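Local structure of Zn-dependent hydrolase, glyoxylase (Echinicola vietnamensis, 6T5K) at residues A[93-98]-A[145-150]; A[35-40]-A[173-178]. The protein probably hydrolyses beta-lactam antibiotics, carbapenems among them, as a zinc-dependent class B (metallo-)beta-lactamase. One frame throughout, in Å; residues are numbered along the deposited sequence. Where two conformers were deposited one is given.

Contact 1 (A[93-98]-A[145-150]). With EDO (1,2-ethanediol), chain E.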
loop_
_atom_site.group_PDB
_atom_site.type_symbol
_atom_site.label_atom_id
_atom_site.label_comp_id
_atom_site.label_asym_id
_atom_site.label_seq_id
_atom_site.Cartn_x
_atom_site.Cartn_y
_atom_site.Cartn_z
ATOM N N VAL A 93 11.558 -9.415 8.198
ATOM C CA VAL A 93 10.278 -8.822 7.828
ATOM C C VAL A 93 9.479 -8.652 9.112
ATOM O O VAL A 93 9.054 -9.617 9.742
ATOM C CB VAL A 93 9.528 -9.650 6.780
ATOM C CG1 VAL A 93 8.292 -8.907 6.373
ATOM C CG2 VAL A 93 10.454 -9.924 5.603
ATOM N N ASN A 94 9.298 -7.405 9.513
ATOM C CA ASN A 94 8.707 -7.114 10.810
ATOM C C ASN A 94 7.192 -7.134 10.803
ATOM O O ASN A 94 6.588 -7.439 11.832
ATOM C CB ASN A 94 9.106 -5.709 11.261
ATOM C CG ASN A 94 10.569 -5.591 11.603
ATOM O OD1 ASN A 94 11.256 -6.586 11.795
ATOM N ND2 ASN A 94 11.055 -4.367 11.695
ATOM N N ALA A 95 6.565 -6.776 9.693
ATOM C CA ALA A 95 5.120 -6.617 9.693
ATOM C C ALA A 95 4.651 -6.477 8.264
ATOM O O ALA A 95 5.419 -6.088 7.373
ATOM C CB ALA A 95 4.690 -5.381 10.496
ATOM N N VAL A 96 3.371 -6.790 8.069
ATOM C CA VAL A 96 2.643 -6.454 6.860
ATOM C C VAL A 96 1.414 -5.646 7.254
ATOM O O VAL A 96 0.802 -5.900 8.298
ATOM C CB VAL A 96 2.266 -7.700 6.034
ATOM C CG1 VAL A 96 1.398 -8.670 6.834
ATOM C CG2 VAL A 96 1.574 -7.280 4.745
ATOM N N VAL A 97 1.066 -4.665 6.424
ATOM C CA VAL A 97 -0.089 -3.809 6.633
ATOM C C VAL A 97 -1.032 -3.979 5.450
ATOM O O VAL A 97 -0.621 -3.815 4.303
ATOM C CB VAL A 97 0.325 -2.328 6.742
ATOM C CG1 VAL A 97 -0.880 -1.437 6.935
ATOM C CG2 VAL A 97 1.321 -2.131 7.875
ATOM N N ALA A 98 -2.307 -4.252 5.727
ATOM C CA ALA A 98 -3.337 -4.293 4.688
ATOM C C ALA A 98 -4.021 -2.933 4.692
ATOM O O ALA A 98 -4.623 -2.549 5.700
ATOM C CB ALA A 98 -4.378 -5.366 4.978
ATOM N N LEU A 145 -0.709 4.147 13.677
ATOM C CA LEU A 145 0.120 3.038 14.096
ATOM C C LEU A 145 1.551 3.361 13.692
ATOM O O LEU A 145 1.798 3.816 12.560
ATOM C CB LEU A 145 -0.333 1.788 13.371
ATOM C CG LEU A 145 0.495 0.518 13.544
ATOM C CD1 LEU A 145 0.358 0.001 14.947
ATOM C CD2 LEU A 145 0.095 -0.539 12.525
ATOM N N THR A 146 2.485 3.147 14.614
ATOM C CA THR A 146 3.904 3.282 14.339
ATOM C C THR A 146 4.503 1.885 14.241
ATOM O O THR A 146 4.311 1.063 15.142
ATOM C CB THR A 146 4.600 4.053 15.453
ATOM O OG1 THR A 146 3.996 5.341 15.598
ATOM C CG2 THR A 146 6.042 4.221 15.127
ATOM N N LEU A 147 5.204 1.622 13.142
ATOM C CA LEU A 147 5.871 0.345 12.938
ATOM C C LEU A 147 7.359 0.594 12.748
ATOM O O LEU A 147 7.773 1.287 11.808
ATOM C CB LEU A 147 5.299 -0.391 11.736
ATOM C CG LEU A 147 3.882 -0.885 11.909
ATOM C CD1 LEU A 147 3.366 -1.403 10.580
ATOM C CD2 LEU A 147 3.768 -1.954 12.972
ATOM N N LYS A 148 8.154 -0.008 13.623
ATOM C CA LYS A 148 9.596 0.108 13.549
ATOM C C LYS A 148 10.124 -0.625 12.323
ATOM O O LYS A 148 9.708 -1.750 12.004
ATOM C CB LYS A 148 10.205 -0.475 14.824
ATOM C CG LYS A 148 11.701 -0.378 14.943
ATOM C CD LYS A 148 12.202 -0.989 16.248
ATOM C CE LYS A 148 13.715 -0.889 16.411
ATOM N NZ LYS A 148 14.130 0.563 16.564
ATOM N N VAL A 149 11.060 0.032 11.642
ATOM C CA VAL A 149 11.796 -0.530 10.515
ATOM C C VAL A 149 13.260 -0.191 10.785
ATOM O O VAL A 149 13.712 0.921 10.494
ATOM C CB VAL A 149 11.353 0.040 9.162
ATOM C CG1 VAL A 149 12.102 -0.697 8.054
ATOM C CG2 VAL A 149 9.833 -0.055 8.964
ATOM N N GLY A 150 13.999 -1.112 11.381
ATOM C CA GLY A 150 15.373 -0.782 11.718
ATOM C C GLY A 150 15.424 0.409 12.654
ATOM O O GLY A 150 14.732 0.446 13.677
HETATM C C1 EDO E . 7.221 -3.570 13.710
HETATM O O1 EDO E . 8.634 -3.494 13.643
HETATM C C2 EDO E . 6.799 -3.333 15.161
HETATM O O2 EDO E . 6.910 -1.934 15.490
#
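L147 and V97 meet methyl to methyl: CD1 of L147 lies 3.5 Å from CG2 of V97, tighter than usual for two carbons, the side chains crossing obliquely. The same L147 CD1 also reaches CB of A95 at 4.2 Å, so one branch of the leucine serves two residues of segment 93-98. With V97 CG1 anti to the backbone N (chi1 179°), CG2 is the branch that meets the leucine. The other leucine branch, CD2, faces a 1,2-ethanediol, probably from the crystallisation liquor. Towards the start of segment 93-98 the contact turns polar. N94 ND2 donates to K148 O at 3.0 Å with an N-H...O angle of 153°. The oxygen lies close to the amide plane of N94, but the nitrogen stands well above the carbonyl plane of K148. The diol shares this oxygen, its O1 donating to K148 O at 2.6 Å, while its O2 accepts from K148 N at 3.0 Å, so that the two hydroxyls span the N-H and C=O of one residue. In the second shell, E66 OE1 accepts from both N94 ND2 and G150 N, and Q92 bonds N94 OD1, which together fix the rotation of the amide. V68 of strand 66-70 touches N94 and L147, and Y120 touches A95 and L147, closing the apolar part. Strand 92-98 belongs to the larger sheet and 144-149 is an edge strand of the smaller one; the segment axes pass 7.6 Å apart, the interior packing of the two sheets in the alpha-beta/beta-alpha sandwich of the metallo-beta-lactamase fold.

Contact 2 (A[35-40]-A[173-178]); sequences VSPHTY and PDDQVL
D175, T39 and V177 carry the contact between two turns of the metallo-beta-lactamase sandwich, one leading into strand 39-48 of the larger sheet and the other into strand 177-181 of the smaller. D175 gives up the most surface. Its CG lies anti to its carbonyl carbon, and three hydrogen bonds from S36 and H38 hold the carboxylate, one from a backbone N-H and two from side chains. D175 OD2 takes two: H38 N comes in on the syn lone pair at 2.8 Å, and S36 OG on the anti side, at a short 2.5 Å. D175 OD1 accepts from H38 ND1 at 3.2 Å, in an almost straight bond (172°) lying in the imidazole plane; ring and carboxylate planes are 34° apart. With its partners all donors, this buried carboxylate is probably ionised. The P37 ring runs past D175 in the opposite direction, its CD 3.5 Å from D175 OD2. Deeper in, T39 and V177 reach toward each other tip to tip, OG1 of T39 meeting CG2 of V177 at 3.7 Å, while F172 touches T39 and M59, L218 and I220 touch V177. D175 and V177 flank Q176, whose positive phi belongs to a G1 beta bulge: Q176 and V177 both face F172 as strand 177-181 begins. S36 links the carboxylate to T39, since the hydroxyl that donates to D175 also accepts: T39 OG1, set between its backbone N and carbonyl carbon (chi1 79°), donates to S36 OG at 2.7 Å, and T39 N adds a weak bond to that same oxygen.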
loop_
_atom_site.group_PDB
_atom_site.type_symbol
_atom_site.label_atom_id
_atom_site.label_comp_id
_atom_site.label_asym_id
_atom_site.label_seq_id
_atom_site.Cartn_x
_atom_site.Cartn_y
_atom_site.Cartn_z
ATOM N N VAL A 35 12.435 2.854 -5.387
ATOM C CA VAL A 35 11.998 4.181 -5.808
ATOM C C VAL A 35 12.532 5.294 -4.927
ATOM O O VAL A 35 12.382 6.471 -5.282
ATOM C CB VAL A 35 10.462 4.255 -5.920
ATOM C CG1 VAL A 35 10.003 3.313 -7.017
ATOM C CG2 VAL A 35 9.802 3.928 -4.588
ATOM N N SER A 36 13.192 4.964 -3.824
ATOM C CA SER A 36 13.852 5.942 -2.965
ATOM C C SER A 36 14.897 5.180 -2.173
ATOM O O SER A 36 14.950 3.944 -2.244
ATOM C CB SER A 36 12.851 6.645 -2.031
ATOM O OG SER A 36 12.419 5.799 -0.987
ATOM N N PRO A 37 15.712 5.871 -1.374
ATOM C CA PRO A 37 16.762 5.126 -0.645
ATOM C C PRO A 37 16.253 3.953 0.166
ATOM O O PRO A 37 16.939 2.923 0.239
ATOM C CB PRO A 37 17.432 6.205 0.218
ATOM C CG PRO A 37 17.291 7.441 -0.615
ATOM C CD PRO A 37 15.904 7.329 -1.254
ATOM N N HIS A 38 15.066 4.076 0.764
ATOM C CA HIS A 38 14.539 3.043 1.631
ATOM C C HIS A 38 13.186 2.492 1.211
ATOM O O HIS A 38 12.619 1.692 1.954
ATOM C CB HIS A 38 14.412 3.569 3.066
ATOM C CG HIS A 38 15.699 4.052 3.629
ATOM N ND1 HIS A 38 16.078 5.376 3.569
ATOM C CD2 HIS A 38 16.710 3.391 4.242
ATOM C CE1 HIS A 38 17.272 5.511 4.115
ATOM N NE2 HIS A 38 17.686 4.324 4.517
ATOM N N THR A 39 12.616 2.915 0.089
ATOM C CA THR A 39 11.302 2.415 -0.276
ATOM C C THR A 39 11.293 1.833 -1.678
ATOM O O THR A 39 12.089 2.204 -2.553
ATOM C CB THR A 39 10.135 3.433 -0.111
ATOM O OG1 THR A 39 10.092 4.352 -1.209
ATOM C CG2 THR A 39 10.249 4.163 1.205
ATOM N N TYR A 40 10.396 0.873 -1.840
ATOM C CA TYR A 40 10.288 0.046 -3.026
ATOM C C TYR A 40 8.808 -0.132 -3.344
ATOM O O TYR A 40 7.958 -0.154 -2.447
ATOM C CB TYR A 40 10.857 -1.354 -2.756
ATOM C CG TYR A 40 12.295 -1.381 -2.323
ATOM C CD1 TYR A 40 12.686 -0.865 -1.084
ATOM C CD2 TYR A 40 13.282 -1.870 -3.170
ATOM C CE1 TYR A 40 14.012 -0.858 -0.702
ATOM C CE2 TYR A 40 14.607 -1.905 -2.779
ATOM C CZ TYR A 40 14.968 -1.370 -1.551
ATOM O OH TYR A 40 16.283 -1.378 -1.152
ATOM N N PRO A 173 8.518 9.066 6.621
ATOM C CA PRO A 173 8.970 10.450 6.550
ATOM C C PRO A 173 10.411 10.594 6.110
ATOM O O PRO A 173 10.775 11.608 5.513
ATOM C CB PRO A 173 8.763 10.959 7.981
ATOM C CG PRO A 173 8.800 9.693 8.847
ATOM C CD PRO A 173 8.087 8.680 7.983
ATOM N N ASP A 174 11.276 9.626 6.387
ATOM C CA ASP A 174 12.694 9.837 6.085
ATOM C C ASP A 174 12.931 10.111 4.606
ATOM O O ASP A 174 13.824 10.892 4.256
ATOM C CB ASP A 174 13.506 8.633 6.518
ATOM C CG ASP A 174 13.521 8.481 7.991
ATOM O OD1 ASP A 174 12.458 8.095 8.500
ATOM O OD2 ASP A 174 14.561 8.779 8.620
ATOM N N ASP A 175 12.186 9.452 3.724
ATOM C CA ASP A 175 12.299 9.697 2.291
ATOM C C ASP A 175 11.136 10.547 1.776
ATOM O O ASP A 175 11.025 10.734 0.548
ATOM C CB ASP A 175 12.318 8.366 1.508
ATOM C CG ASP A 175 13.548 7.508 1.768
ATOM O OD1 ASP A 175 14.468 7.891 2.522
ATOM O OD2 ASP A 175 13.567 6.385 1.194
ATOM N N GLN A 176 10.241 10.995 2.651
ATOM C CA GLN A 176 9.052 11.772 2.255
ATOM C C GLN A 176 8.253 11.014 1.173
ATOM O O GLN A 176 7.917 11.526 0.101
ATOM C CB GLN A 176 9.401 13.215 1.839
ATOM C CG GLN A 176 9.556 14.153 2.988
ATOM C CD GLN A 176 8.239 14.401 3.818
ATOM O OE1 GLN A 176 7.149 14.164 3.386
ATOM N NE2 GLN A 176 8.408 14.940 5.015
ATOM N N VAL A 177 7.893 9.763 1.548
ATOM C CA VAL A 177 7.167 8.857 0.673
ATOM C C VAL A 177 5.824 8.522 1.293
ATOM O O VAL A 177 5.736 8.169 2.472
ATOM C CB VAL A 177 7.962 7.555 0.460
ATOM C CG1 VAL A 177 7.152 6.547 -0.390
ATOM C CG2 VAL A 177 9.277 7.838 -0.198
ATOM N N LEU A 178 4.796 8.537 0.468
ATOM C CA LEU A 178 3.471 8.133 0.880
ATOM C C LEU A 178 3.040 6.956 0.032
ATOM O O LEU A 178 3.050 7.052 -1.205
ATOM C CB LEU A 178 2.455 9.265 0.637
ATOM C CG LEU A 178 1.041 8.971 1.156
ATOM C CD1 LEU A 178 0.918 9.397 2.601
ATOM C CD2 LEU A 178 -0.035 9.647 0.322
#

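How the contacts relate
Both contacts are largely buried and both bridge the same two sheets, but between different strands: contact 1 joins strand 92-98 to the edge strand 144-149, contact 2 the starts of strands 39-48 and 177-181. Their centres lie 14 Å apart and they do not touch. Contact 1 runs strand against strand, mostly methyl packing with a single hydrogen bond from an asparagine amide to a backbone carbonyl; contact 2 is made by turns, where a carboxylate gathers hydroxyl, amide and imidazole donors beside a small threonine-valine contact. Contact 1 comes nearer the metal site, the V97 side chain lying about 9 Å from that of the zinc ligand H100, whereas contact 2 is remote from it.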